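Local coordinates for rieske iron-sulfur protein soxF (Sulfolobus acidocaldarius, PDB 1JM1) that binds a [2Fe-2S] cluster and probably passes electrons through it in the respiratory chain of this archaeon, at residues P149-D154 against V165-P170; G6-P11 against G70-I75; F45-Q50 against F88-V93; A36-D41 against D183-D188. All blocks are in the same frame, centred on the assembly; numbering follows the deposited sequence. Where two conformers were deposited one is given.

Contact 1: P149-D154 against V165-P170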
loop_
_atom_site.group_PDB
_atom_site.type_symbol
_atom_site.label_atom_id
_atom_site.label_comp_id
_atom_site.label_asym_id
_atom_site.label_seq_id
_atom_site.Cartn_x
_atom_site.Cartn_y
_atom_site.Cartn_z
ATOM N N PRO A 149 -2.934 4.437 -4.444
ATOM C CA PRO A 149 -3.570 4.674 -3.151
ATOM C C PRO A 149 -2.795 4.090 -1.979
ATOM O O PRO A 149 -2.231 2.985 -2.053
ATOM C CB PRO A 149 -4.948 4.025 -3.322
ATOM C CG PRO A 149 -5.209 4.173 -4.803
ATOM C CD PRO A 149 -3.845 3.888 -5.438
ATOM N N ILE A 150 -2.809 4.846 -0.895
ATOM C CA ILE A 150 -2.244 4.488 0.393
ATOM C C ILE A 150 -3.340 3.923 1.286
ATOM O O ILE A 150 -4.439 4.469 1.359
ATOM C CB ILE A 150 -1.568 5.713 1.066
ATOM C CG1 ILE A 150 -0.390 6.162 0.217
ATOM C CG2 ILE A 150 -1.165 5.424 2.499
ATOM C CD1 ILE A 150 0.168 7.536 0.613
ATOM N N VAL A 151 -3.006 2.845 1.991
ATOM C CA VAL A 151 -3.835 2.287 3.036
ATOM C C VAL A 151 -3.346 2.898 4.360
ATOM O O VAL A 151 -2.183 2.741 4.745
ATOM C CB VAL A 151 -3.748 0.760 3.062
ATOM C CG1 VAL A 151 -4.597 0.212 4.231
ATOM C CG2 VAL A 151 -4.205 0.178 1.735
ATOM N N ILE A 152 -4.245 3.611 5.014
ATOM C CA ILE A 152 -3.933 4.282 6.288
ATOM C C ILE A 152 -3.892 3.213 7.376
ATOM O O ILE A 152 -4.799 2.381 7.470
ATOM C CB ILE A 152 -4.945 5.385 6.558
ATOM C CG1 ILE A 152 -5.008 6.343 5.360
ATOM C CG2 ILE A 152 -4.607 6.081 7.884
ATOM C CD1 ILE A 152 -6.304 7.135 5.444
ATOM N N LEU A 153 -2.817 3.234 8.175
ATOM C CA LEU A 153 -2.598 2.297 9.235
ATOM C C LEU A 153 -2.674 2.956 10.582
ATOM O O LEU A 153 -2.402 4.146 10.745
ATOM C CB LEU A 153 -1.208 1.653 9.071
ATOM C CG LEU A 153 -0.926 0.941 7.757
ATOM C CD1 LEU A 153 0.520 0.435 7.750
ATOM C CD2 LEU A 153 -1.915 -0.208 7.515
ATOM N N ASP A 154 -2.974 2.141 11.583
ATOM C CA ASP A 154 -2.971 2.525 12.998
ATOM C C ASP A 154 -2.271 1.394 13.762
ATOM O O ASP A 154 -2.715 0.230 13.709
ATOM C CB ASP A 154 -4.370 2.750 13.494
ATOM C CG ASP A 154 -4.468 3.243 14.918
ATOM O OD1 ASP A 154 -3.492 3.797 15.420
ATOM O OD2 ASP A 154 -5.575 3.192 15.492
ATOM N N VAL A 165 -7.139 1.065 8.517
ATOM C CA VAL A 165 -8.295 1.877 8.963
ATOM C C VAL A 165 -8.877 2.774 7.901
ATOM O O VAL A 165 -9.913 3.404 8.149
ATOM C CB VAL A 165 -7.944 2.673 10.239
ATOM C CG1 VAL A 165 -7.598 1.715 11.367
ATOM C CG2 VAL A 165 -6.839 3.696 9.991
ATOM N N GLY A 166 -8.256 2.898 6.728
ATOM C CA GLY A 166 -8.858 3.665 5.660
ATOM C C GLY A 166 -7.944 3.661 4.445
ATOM O O GLY A 166 -6.944 2.981 4.425
ATOM N N THR A 167 -8.327 4.451 3.432
ATOM C CA THR A 167 -7.457 4.719 2.296
ATOM C C THR A 167 -7.519 6.192 1.989
ATOM O O THR A 167 -8.484 6.868 2.348
ATOM C CB THR A 167 -7.788 3.886 1.041
ATOM O OG1 THR A 167 -9.031 4.315 0.483
ATOM C CG2 THR A 167 -7.871 2.402 1.361
ATOM N N ASN A 168 -6.509 6.704 1.291
ATOM C CA ASN A 168 -6.506 8.107 0.905
ATOM C C ASN A 168 -7.215 8.366 -0.407
ATOM O O ASN A 168 -7.422 9.531 -0.780
ATOM C CB ASN A 168 -5.105 8.703 0.851
ATOM C CG ASN A 168 -4.226 8.115 -0.244
ATOM O OD1 ASN A 168 -4.575 7.062 -0.823
ATOM N ND2 ASN A 168 -3.097 8.743 -0.503
ATOM N N ALA A 169 -7.630 7.313 -1.131
ATOM C CA ALA A 169 -8.173 7.427 -2.479
ATOM C C ALA A 169 -8.885 6.173 -2.820
ATOM O O ALA A 169 -8.594 5.077 -2.257
ATOM C CB ALA A 169 -7.026 7.657 -3.449
ATOM N N PRO A 170 -9.776 6.209 -3.803
ATOM C CA PRO A 170 -10.358 4.973 -4.362
ATOM C C PRO A 170 -9.299 4.162 -5.085
ATOM O O PRO A 170 -8.389 4.696 -5.739
ATOM C CB PRO A 170 -11.387 5.510 -5.383
ATOM C CG PRO A 170 -10.834 6.866 -5.780
ATOM C CD PRO A 170 -10.255 7.417 -4.513
#
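Ile152 faces both Val165 and Gly166 in a classic beta bulge, part of the buried antiparallel hairpin of strands 151-155 and 161-167 in this Rieske protein. The bulge illustrates how a strand absorbs an extra residue without losing its bonds: Val165 N donates to Ile152 O at 2.9 Å, and Ile152 N to Gly166 O at 2.8 Å, the latter donor standing 48° out of the carbonyl plane. On the other face of the sheet Val151 pairs with Thr167 without hydrogen bonds, and Thr167 CA makes a CA-H...O contact of 3.2 Å with Ile150 O.

Past the strand, Asn168 grips both polar backbone atoms of Ile150. Its own N donates to Ile150 O (3.0 Å), in the carbonyl plane, while OD1 takes Ile150 N at 2.8 Å. A chi1 of 66° sets Asn168 CG between its backbone N and carbonyl carbon, and Asn62 OD1 accepts from ND2, so the amide is held at both ends. ND2 also lies against CB and CD1 of Ile150.

The side chain of Ile152 crosses that of Val165 at about a right angle, CG2 to CG2 at 3.9 Å, and in the conformer given Ile152 CD1 lies against the carbonyl group of Thr167. Asp154, toward the hairpin turn, has its salt bridge with Arg12. At the opposite end Pro149 CG rests 3.4 Å from Pro170 O.

Contact 2: G6-P11 against G70-I75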
loop_
_atom_site.group_PDB
_atom_site.type_symbol
_atom_site.label_atom_id
_atom_site.label_comp_id
_atom_site.label_asym_id
_atom_site.label_seq_id
_atom_site.Cartn_x
_atom_site.Cartn_y
_atom_site.Cartn_z
ATOM N N GLY A 6 -12.993 1.928 11.718
ATOM C CA GLY A 6 -11.883 2.639 11.169
ATOM C C GLY A 6 -12.160 4.090 10.941
ATOM O O GLY A 6 -12.960 4.717 11.680
ATOM N N LEU A 7 -11.521 4.743 9.963
ATOM C CA LEU A 7 -11.757 6.138 9.669
ATOM C C LEU A 7 -12.861 6.292 8.653
ATOM O O LEU A 7 -12.930 5.600 7.656
ATOM C CB LEU A 7 -10.508 6.757 9.095
ATOM C CG LEU A 7 -9.234 6.768 9.943
ATOM C CD1 LEU A 7 -8.034 7.209 9.118
ATOM C CD2 LEU A 7 -9.548 7.603 11.212
ATOM N N ALA A 8 -13.749 7.266 8.951
ATOM C CA ALA A 8 -14.699 7.787 7.968
ATOM C C ALA A 8 -15.487 6.643 7.319
ATOM O O ALA A 8 -15.744 6.663 6.123
ATOM C CB ALA A 8 -14.064 8.667 6.970
ATOM N N GLY A 9 -15.946 5.682 8.105
ATOM C CA GLY A 9 -16.839 4.637 7.654
ATOM C C GLY A 9 -16.145 3.308 7.241
ATOM O O GLY A 9 -16.847 2.344 6.968
ATOM N N PHE A 10 -14.831 3.305 7.167
ATOM C CA PHE A 10 -14.075 2.113 6.884
ATOM C C PHE A 10 -14.050 1.189 8.075
ATOM O O PHE A 10 -14.181 1.650 9.224
ATOM C CB PHE A 10 -12.652 2.429 6.522
ATOM C CG PHE A 10 -12.402 2.810 5.075
ATOM C CD1 PHE A 10 -12.672 4.052 4.573
ATOM C CD2 PHE A 10 -11.849 1.872 4.213
ATOM C CE1 PHE A 10 -12.401 4.386 3.294
ATOM C CE2 PHE A 10 -11.549 2.238 2.896
ATOM C CZ PHE A 10 -11.822 3.492 2.439
ATOM N N PRO A 11 -13.811 -0.102 7.869
ATOM C CA PRO A 11 -13.564 -1.046 8.982
ATOM C C PRO A 11 -12.184 -0.858 9.536
ATOM O O PRO A 11 -11.259 -0.353 8.883
ATOM C CB PRO A 11 -13.710 -2.393 8.311
ATOM C CG PRO A 11 -13.360 -2.174 6.867
ATOM C CD PRO A 11 -13.721 -0.776 6.553
ATOM N N GLY A 70 -13.288 15.638 3.386
ATOM C CA GLY A 70 -12.630 15.303 4.697
ATOM C C GLY A 70 -13.561 14.342 5.385
ATOM O O GLY A 70 -14.733 14.228 4.968
ATOM N N PRO A 71 -13.101 13.565 6.374
ATOM C CA PRO A 71 -11.749 13.675 6.920
ATOM C C PRO A 71 -10.703 12.990 6.109
ATOM O O PRO A 71 -9.517 13.396 6.237
ATOM C CB PRO A 71 -11.897 13.004 8.348
ATOM C CG PRO A 71 -13.124 12.237 8.229
ATOM C CD PRO A 71 -14.023 12.745 7.147
ATOM N N LEU A 72 -10.968 11.939 5.303
ATOM C CA LEU A 72 -9.871 11.256 4.597
ATOM C C LEU A 72 -9.159 12.193 3.633
ATOM O O LEU A 72 -7.951 12.069 3.450
ATOM C CB LEU A 72 -10.370 9.983 3.908
ATOM C CG LEU A 72 -10.798 8.895 4.836
ATOM C CD1 LEU A 72 -11.449 7.747 4.087
ATOM C CD2 LEU A 72 -9.563 8.331 5.599
ATOM N N GLY A 73 -9.893 13.111 3.022
ATOM C CA GLY A 73 -9.299 14.082 2.136
ATOM C C GLY A 73 -8.512 15.174 2.835
ATOM O O GLY A 73 -7.804 15.939 2.180
ATOM N N GLN A 74 -8.639 15.281 4.153
ATOM C CA GLN A 74 -7.942 16.308 4.912
ATOM C C GLN A 74 -6.616 15.824 5.453
ATOM O O GLN A 74 -5.847 16.595 6.030
ATOM C CB GLN A 74 -8.845 16.832 6.021
ATOM C CG GLN A 74 -8.303 18.082 6.675
ATOM C CD GLN A 74 -9.321 18.786 7.541
ATOM O OE1 GLN A 74 -10.308 18.123 7.976
ATOM N NE2 GLN A 74 -9.089 20.053 7.845
ATOM N N ILE A 75 -6.298 14.549 5.298
ATOM C CA ILE A 75 -5.006 14.020 5.771
ATOM C C ILE A 75 -3.917 14.652 4.889
ATOM O O ILE A 75 -3.938 14.556 3.668
ATOM C CB ILE A 75 -4.989 12.493 5.678
ATOM C CG1 ILE A 75 -6.008 11.899 6.653
ATOM C CG2 ILE A 75 -3.599 11.962 5.924
ATOM C CD1 ILE A 75 -6.219 10.395 6.458
#
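A type I' beta turn from Leu7 to Phe10 packs against Leu72 of the loop joining strands 59-61 and 77-79, a small example of one branched side chain serving several neighbours. Ala8 and Gly9 take the positive phi angles of this turn, and Phe10 N donates to Leu7 O across it at 3.0 Å. The turn thereby presents three apolar groups to Leu72, and each meets a different carbon. Leu72 CG lies 3.9 Å from Ala8 CB. Leu72 CD1, anti to CA (chi2 172°), approaches the Phe10 ring obliquely and comes within 3.6 Å of CE1. The other branch, CD2, lies 3.9 Å from Leu7 CB and also meets Leu7 CD1. In the conformer given, Pro71, which follows a cis peptide bond, adds its CG to the Ala8 methyl at 3.9 Å. All of these encounters are between carbons, at ordinary van der Waals separations. Gln182 bonds to the Ala8 carbonyl and its side chain also touches Leu72. The turn also packs on the hairpin of strands 151-155 and 161-167: Leu7 pairs through its backbone with Val165, Phe10 packs on Thr167, and Leu7, Leu72 and Ile75 all meet Ile152.

Contact 3: F45-Q50 against F88-V93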
loop_
_atom_site.group_PDB
_atom_site.type_symbol
_atom_site.label_atom_id
_atom_site.label_comp_id
_atom_site.label_asym_id
_atom_site.label_seq_id
_atom_site.Cartn_x
_atom_site.Cartn_y
_atom_site.Cartn_z
ATOM N N PHE A 45 -0.432 -4.177 0.277
ATOM C CA PHE A 45 0.769 -4.633 0.974
ATOM C C PHE A 45 1.205 -3.616 1.985
ATOM O O PHE A 45 1.164 -2.407 1.738
ATOM C CB PHE A 45 1.895 -4.985 -0.014
ATOM C CG PHE A 45 2.413 -3.841 -0.838
ATOM C CD1 PHE A 45 3.509 -3.119 -0.453
ATOM C CD2 PHE A 45 1.765 -3.460 -2.004
ATOM C CE1 PHE A 45 3.938 -2.041 -1.177
ATOM C CE2 PHE A 45 2.193 -2.357 -2.730
ATOM C CZ PHE A 45 3.284 -1.657 -2.336
ATOM N N LEU A 46 1.715 -4.123 3.102
ATOM C CA LEU A 46 2.545 -3.373 4.024
ATOM C C LEU A 46 3.949 -3.385 3.515
ATOM O O LEU A 46 4.401 -4.370 2.939
ATOM C CB LEU A 46 2.614 -4.009 5.467
ATOM C CG LEU A 46 1.451 -4.314 6.268
ATOM C CD1 LEU A 46 1.841 -4.909 7.651
ATOM C CD2 LEU A 46 0.637 -3.057 6.580
ATOM N N VAL A 47 4.676 -2.302 3.785
ATOM C CA VAL A 47 6.112 -2.253 3.485
ATOM C C VAL A 47 6.799 -1.490 4.587
ATOM O O VAL A 47 6.335 -0.411 4.999
ATOM C CB VAL A 47 6.386 -1.657 2.111
ATOM C CG1 VAL A 47 5.827 -0.243 1.912
ATOM C CG2 VAL A 47 7.895 -1.712 1.778
ATOM N N ASP A 48 7.906 -2.046 5.081
ATOM C CA ASP A 48 8.791 -1.327 5.994
ATOM C C ASP A 48 9.777 -0.606 5.131
ATOM O O ASP A 48 10.709 -1.201 4.550
ATOM C CB ASP A 48 9.441 -2.233 7.003
ATOM C CG ASP A 48 10.308 -1.441 7.980
ATOM O OD1 ASP A 48 10.905 -0.444 7.635
ATOM O OD2 ASP A 48 10.499 -1.959 9.121
ATOM N N LEU A 49 9.583 0.735 4.959
ATOM C CA LEU A 49 10.408 1.477 4.037
ATOM C C LEU A 49 11.835 1.602 4.510
ATOM O O LEU A 49 12.734 1.790 3.637
ATOM C CB LEU A 49 9.826 2.824 3.687
ATOM C CG LEU A 49 8.567 2.813 2.794
ATOM C CD1 LEU A 49 8.059 4.214 2.539
ATOM C CD2 LEU A 49 8.825 2.160 1.433
ATOM N N GLN A 50 12.119 1.508 5.789
ATOM C CA GLN A 50 13.517 1.526 6.258
ATOM C C GLN A 50 14.192 0.209 5.964
ATOM O O GLN A 50 15.343 0.192 5.510
ATOM C CB GLN A 50 13.521 1.894 7.758
ATOM C CG GLN A 50 14.958 1.880 8.333
ATOM C CD GLN A 50 14.942 2.426 9.777
ATOM O OE1 GLN A 50 15.787 3.241 9.997
ATOM N NE2 GLN A 50 14.174 1.901 10.645
ATOM N N PHE A 88 4.370 1.397 6.259
ATOM C CA PHE A 88 3.376 2.022 5.399
ATOM C C PHE A 88 2.623 0.918 4.661
ATOM O O PHE A 88 3.022 -0.258 4.697
ATOM C CB PHE A 88 4.060 2.970 4.385
ATOM C CG PHE A 88 4.809 4.084 5.069
ATOM C CD1 PHE A 88 6.108 3.910 5.504
ATOM C CD2 PHE A 88 4.189 5.293 5.289
ATOM C CE1 PHE A 88 6.796 4.933 6.128
ATOM C CE2 PHE A 88 4.847 6.336 5.917
ATOM C CZ PHE A 88 6.160 6.137 6.307
ATOM N N ALA A 89 1.579 1.285 3.943
ATOM C CA ALA A 89 0.835 0.325 3.149
ATOM C C ALA A 89 0.207 0.994 1.945
ATOM O O ALA A 89 -0.168 2.164 1.973
ATOM C CB ALA A 89 -0.246 -0.339 3.999
ATOM N N PHE A 90 0.050 0.194 0.880
ATOM C CA PHE A 90 -0.471 0.665 -0.400
ATOM C C PHE A 90 -1.416 -0.376 -0.959
ATOM O O PHE A 90 -1.302 -1.582 -0.730
ATOM C CB PHE A 90 0.669 0.898 -1.390
ATOM C CG PHE A 90 1.647 1.978 -0.980
ATOM C CD1 PHE A 90 2.709 1.691 -0.152
ATOM C CD2 PHE A 90 1.453 3.292 -1.424
ATOM C CE1 PHE A 90 3.558 2.690 0.268
ATOM C CE2 PHE A 90 2.332 4.287 -1.032
ATOM C CZ PHE A 90 3.360 3.990 -0.201
ATOM N N SER A 91 -2.307 0.106 -1.869
ATOM C CA SER A 91 -2.999 -0.806 -2.772
ATOM C C SER A 91 -1.984 -1.541 -3.655
ATOM O O SER A 91 -0.978 -0.993 -4.078
ATOM C CB SER A 91 -3.935 -0.002 -3.660
ATOM O OG SER A 91 -4.606 -0.831 -4.605
ATOM N N ASP A 92 -2.316 -2.815 -3.951
ATOM C CA ASP A 92 -1.536 -3.621 -4.875
ATOM C C ASP A 92 -2.131 -3.655 -6.275
ATOM O O ASP A 92 -1.708 -4.514 -7.064
ATOM C CB ASP A 92 -1.344 -5.023 -4.333
ATOM C CG ASP A 92 -0.313 -5.830 -5.047
ATOM O OD1 ASP A 92 0.756 -5.199 -5.392
ATOM O OD2 ASP A 92 -0.465 -7.050 -5.234
ATOM N N VAL A 93 -3.054 -2.769 -6.602
ATOM C CA VAL A 93 -3.698 -2.708 -7.926
ATOM C C VAL A 93 -3.286 -1.414 -8.608
ATOM O O VAL A 93 -3.555 -0.302 -8.113
ATOM C CB VAL A 93 -5.207 -2.875 -7.827
ATOM C CG1 VAL A 93 -5.813 -2.823 -9.257
ATOM C CG2 VAL A 93 -5.622 -4.148 -7.109
#
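Phe45 and Val47 pair with Phe90 and Phe88 as antiparallel hydrogen-bonded partners, joining strands 43-48 and 87-91 through four backbone bonds, among them Val47 N to Phe88 O at 2.8 Å. The two strands are neighbours in the antiparallel sheet 32-36, 43-48, 87-91, and the second leads on to the cluster ligand Cys94. Between these pairs Leu46 and Ala89 form a non-hydrogen-bonded one on the other face, Leu46 CD2 3.9 Å from the Ala89 methyl.

The aromatic face shows how large rings share a ladder without full stacking. The planes of Phe45 and Phe90 are 28° apart, and the rings are offset so far (centroids 5.8 Å) that little of one covers the other. A chi1 of 64° sets Phe45 CG between N and the carbonyl carbon; CZ and CE2 meet Phe90 CB. Val47 CG1 touches the edge of the Phe90 ring. Leu49, beginning the helix that Asp48 N-caps, crosses Phe88 at about a right angle, CD1 coming obliquely onto the ring, 3.6 Å from Phe88 CD1.

Asp92 OD1 lies 3.9 Å from Phe45 CD2, while OD2 is bonded to Gln100. The backbone bonds set the register and the side-chain contacts are mostly apolar; Ser91 O is buried against the Phe45 ring with no partner in the model.

Contact 4: A36-D41 against D183-D188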
loop_
_atom_site.group_PDB
_atom_site.type_symbol
_atom_site.label_atom_id
_atom_site.label_comp_id
_atom_site.label_asym_id
_atom_site.label_seq_id
_atom_site.Cartn_x
_atom_site.Cartn_y
_atom_site.Cartn_z
ATOM N N ALA A 36 -5.497 -8.192 2.290
ATOM C CA ALA A 36 -6.622 -7.644 1.525
ATOM C C ALA A 36 -7.383 -6.688 2.407
ATOM O O ALA A 36 -7.554 -6.946 3.612
ATOM C CB ALA A 36 -7.571 -8.729 1.049
ATOM N N TYR A 37 -7.842 -5.572 1.833
ATOM C CA TYR A 37 -8.533 -4.564 2.624
ATOM C C TYR A 37 -9.134 -3.505 1.708
ATOM O O TYR A 37 -8.466 -3.097 0.758
ATOM C CB TYR A 37 -7.521 -3.813 3.532
ATOM C CG TYR A 37 -8.153 -2.733 4.384
ATOM C CD1 TYR A 37 -8.826 -3.036 5.561
ATOM C CD2 TYR A 37 -8.097 -1.393 3.970
ATOM C CE1 TYR A 37 -9.429 -2.044 6.311
ATOM C CE2 TYR A 37 -8.715 -0.412 4.727
ATOM C CZ TYR A 37 -9.384 -0.756 5.906
ATOM O OH TYR A 37 -9.975 0.266 6.605
ATOM N N PRO A 38 -10.318 -2.968 2.042
ATOM C CA PRO A 38 -11.231 -3.405 3.099
ATOM C C PRO A 38 -12.020 -4.641 2.816
ATOM O O PRO A 38 -12.665 -5.147 3.739
ATOM C CB PRO A 38 -12.132 -2.165 3.306
ATOM C CG PRO A 38 -12.179 -1.550 1.902
ATOM C CD PRO A 38 -10.794 -1.716 1.387
ATOM N N LEU A 39 -12.037 -5.136 1.566
ATOM C CA LEU A 39 -12.707 -6.322 1.172
ATOM C C LEU A 39 -11.738 -7.397 0.801
ATOM O O LEU A 39 -10.601 -7.130 0.387
ATOM C CB LEU A 39 -13.661 -6.071 -0.021
ATOM C CG LEU A 39 -14.676 -4.916 0.151
ATOM C CD1 LEU A 39 -15.469 -4.846 -1.146
ATOM C CD2 LEU A 39 -15.535 -5.003 1.377
ATOM N N THR A 40 -12.173 -8.634 0.870
ATOM C CA THR A 40 -11.256 -9.782 0.675
ATOM C C THR A 40 -10.665 -9.800 -0.622
ATOM O O THR A 40 -9.564 -10.385 -0.828
ATOM C CB THR A 40 -11.936 -11.152 0.989
ATOM O OG1 THR A 40 -12.873 -11.232 -0.012
ATOM C CG2 THR A 40 -12.468 -11.084 2.379
ATOM N N ASP A 41 -11.222 -9.281 -1.699
ATOM C CA ASP A 41 -10.633 -9.318 -3.066
ATOM C C ASP A 41 -9.827 -8.098 -3.517
ATOM O O ASP A 41 -9.551 -7.898 -4.719
ATOM C CB ASP A 41 -11.943 -9.405 -4.014
ATOM C CG ASP A 41 -12.943 -8.214 -4.034
ATOM O OD1 ASP A 41 -13.053 -7.037 -3.557
ATOM O OD2 ASP A 41 -14.143 -8.170 -4.661
ATOM N N ASP A 183 -15.818 4.266 -1.706
ATOM C CA ASP A 183 -16.212 3.356 -2.782
ATOM C C ASP A 183 -15.347 2.097 -2.809
ATOM O O ASP A 183 -15.695 1.152 -3.525
ATOM C CB ASP A 183 -16.248 4.078 -4.102
ATOM C CG ASP A 183 -17.428 5.016 -4.247
ATOM O OD1 ASP A 183 -18.411 4.901 -3.442
ATOM O OD2 ASP A 183 -17.336 5.839 -5.170
ATOM N N ASN A 184 -14.262 2.048 -2.074
ATOM C CA ASN A 184 -13.514 0.803 -1.902
ATOM C C ASN A 184 -14.321 -0.236 -1.134
ATOM O O ASN A 184 -13.979 -1.422 -1.192
ATOM C CB ASN A 184 -12.184 1.063 -1.242
ATOM C CG ASN A 184 -11.268 1.842 -2.138
ATOM O OD1 ASN A 184 -11.424 1.808 -3.360
ATOM N ND2 ASN A 184 -10.265 2.511 -1.565
ATOM N N LEU A 185 -15.376 0.177 -0.471
ATOM C CA LEU A 185 -16.278 -0.762 0.218
ATOM C C LEU A 185 -17.262 -1.404 -0.718
ATOM O O LEU A 185 -18.012 -2.290 -0.283
ATOM C CB LEU A 185 -17.002 -0.022 1.365
ATOM C CG LEU A 185 -16.058 0.556 2.445
ATOM C CD1 LEU A 185 -16.828 1.553 3.310
ATOM C CD2 LEU A 185 -15.452 -0.549 3.277
ATOM N N LEU A 186 -17.349 -0.979 -1.970
ATOM C CA LEU A 186 -18.228 -1.611 -2.938
ATOM C C LEU A 186 -17.613 -2.910 -3.472
ATOM O O LEU A 186 -16.417 -2.956 -3.782
ATOM C CB LEU A 186 -18.483 -0.673 -4.104
ATOM C CG LEU A 186 -19.163 0.654 -3.710
ATOM C CD1 LEU A 186 -19.203 1.536 -4.941
ATOM C CD2 LEU A 186 -20.576 0.442 -3.153
ATOM N N TYR A 187 -18.424 -3.919 -3.603
ATOM C CA TYR A 187 -18.039 -5.207 -4.190
ATOM C C TYR A 187 -18.136 -5.111 -5.687
ATOM O O TYR A 187 -19.168 -4.890 -6.299
ATOM C CB TYR A 187 -19.007 -6.284 -3.662
ATOM C CG TYR A 187 -18.708 -7.644 -4.290
ATOM C CD1 TYR A 187 -17.570 -8.396 -4.010
ATOM C CD2 TYR A 187 -19.623 -8.156 -5.172
ATOM C CE1 TYR A 187 -17.323 -9.621 -4.577
ATOM C CE2 TYR A 187 -19.403 -9.390 -5.782
ATOM C CZ TYR A 187 -18.253 -10.032 -5.456
ATOM O OH TYR A 187 -18.114 -11.269 -6.059
ATOM N N ASP A 188 -17.019 -5.380 -6.355
ATOM C CA ASP A 188 -16.902 -5.469 -7.806
ATOM C C ASP A 188 -16.420 -6.846 -8.148
ATOM O O ASP A 188 -15.268 -7.172 -7.860
ATOM C CB ASP A 188 -15.901 -4.450 -8.303
ATOM C CG ASP A 188 -15.824 -4.402 -9.827
ATOM O OD1 ASP A 188 -16.380 -5.293 -10.490
ATOM O OD2 ASP A 188 -15.130 -3.461 -10.330
HETATM O O HOH W 1 -14.609 -4.848 -4.765
#
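Pro38 and Leu185 set their side chains at about a right angle, the Leu185 CD2 methyl lying 3.7 Å from Pro38 CG. That same ring carbon stands 3.6 Å from Asn184 O, and the Asn184 side chain also crosses the proline at about a right angle, Asn184 CB beside Pro38 CD. Leu39 makes a different kind of approach: its CD1 methyl, anti to CA (chi2 179°), settles among main-chain carbonyls, 3.4 Å from Leu186 O and a little farther from those of Asn184 and Leu185.

The setting is a meeting of loops. Residues 36-41 belong to the hairpin connection between strands 32-36 and 43-48, with a cis peptide bond before Pro38; Pro38 CB lies over the centre of the Tyr37 ring. Residues 183-185 end a 3-10 segment and 186-188 continue as loop, with Leu186 N donating to Asp183 O. Asn184 is held by its amide, OD1 accepting from Tyr171 N and ND2 donating to Ala169 O.

Farther along, Asp41 and Tyr187 illustrate how a carboxylate can meet a phenol ring: the side chains cross at about a right angle although the two planes are only 7° apart. OD2 comes to the ring obliquely, equally near Tyr187 CD1 and CE1, 3.5 Å from each. The other oxygen, Asp41 OD1, is linked to the second loop through a water 2.9 Å away. This water also sits 2.8 Å from Leu186 O, which Arg178 bonds as well, and accepts from Asp188 N at 2.9 Å.

Overall arrangement
From the N terminus, 6-11 opens the loop that contact 2 closes at 70-75. Inside that loop 36-41 begins contact 4 and 45-50 begins contact 3, so contact 2 crosses both. Contact 3 closes at 88-93, and contact 1 then joins 149-154 to 165-170; these two lie in series, both nested inside the long loop that contact 4 closes at 183-188. In space contact 1 touches the other three. Val151 N to Ala89 O joins its hairpin to the sheet of contact 3, the two loops of contact 2 cover part of that hairpin, and Ala169 O meets Asn184 ND2 of contact 4. Pro11 O and Tyr37 OH connect contacts 2 and 4.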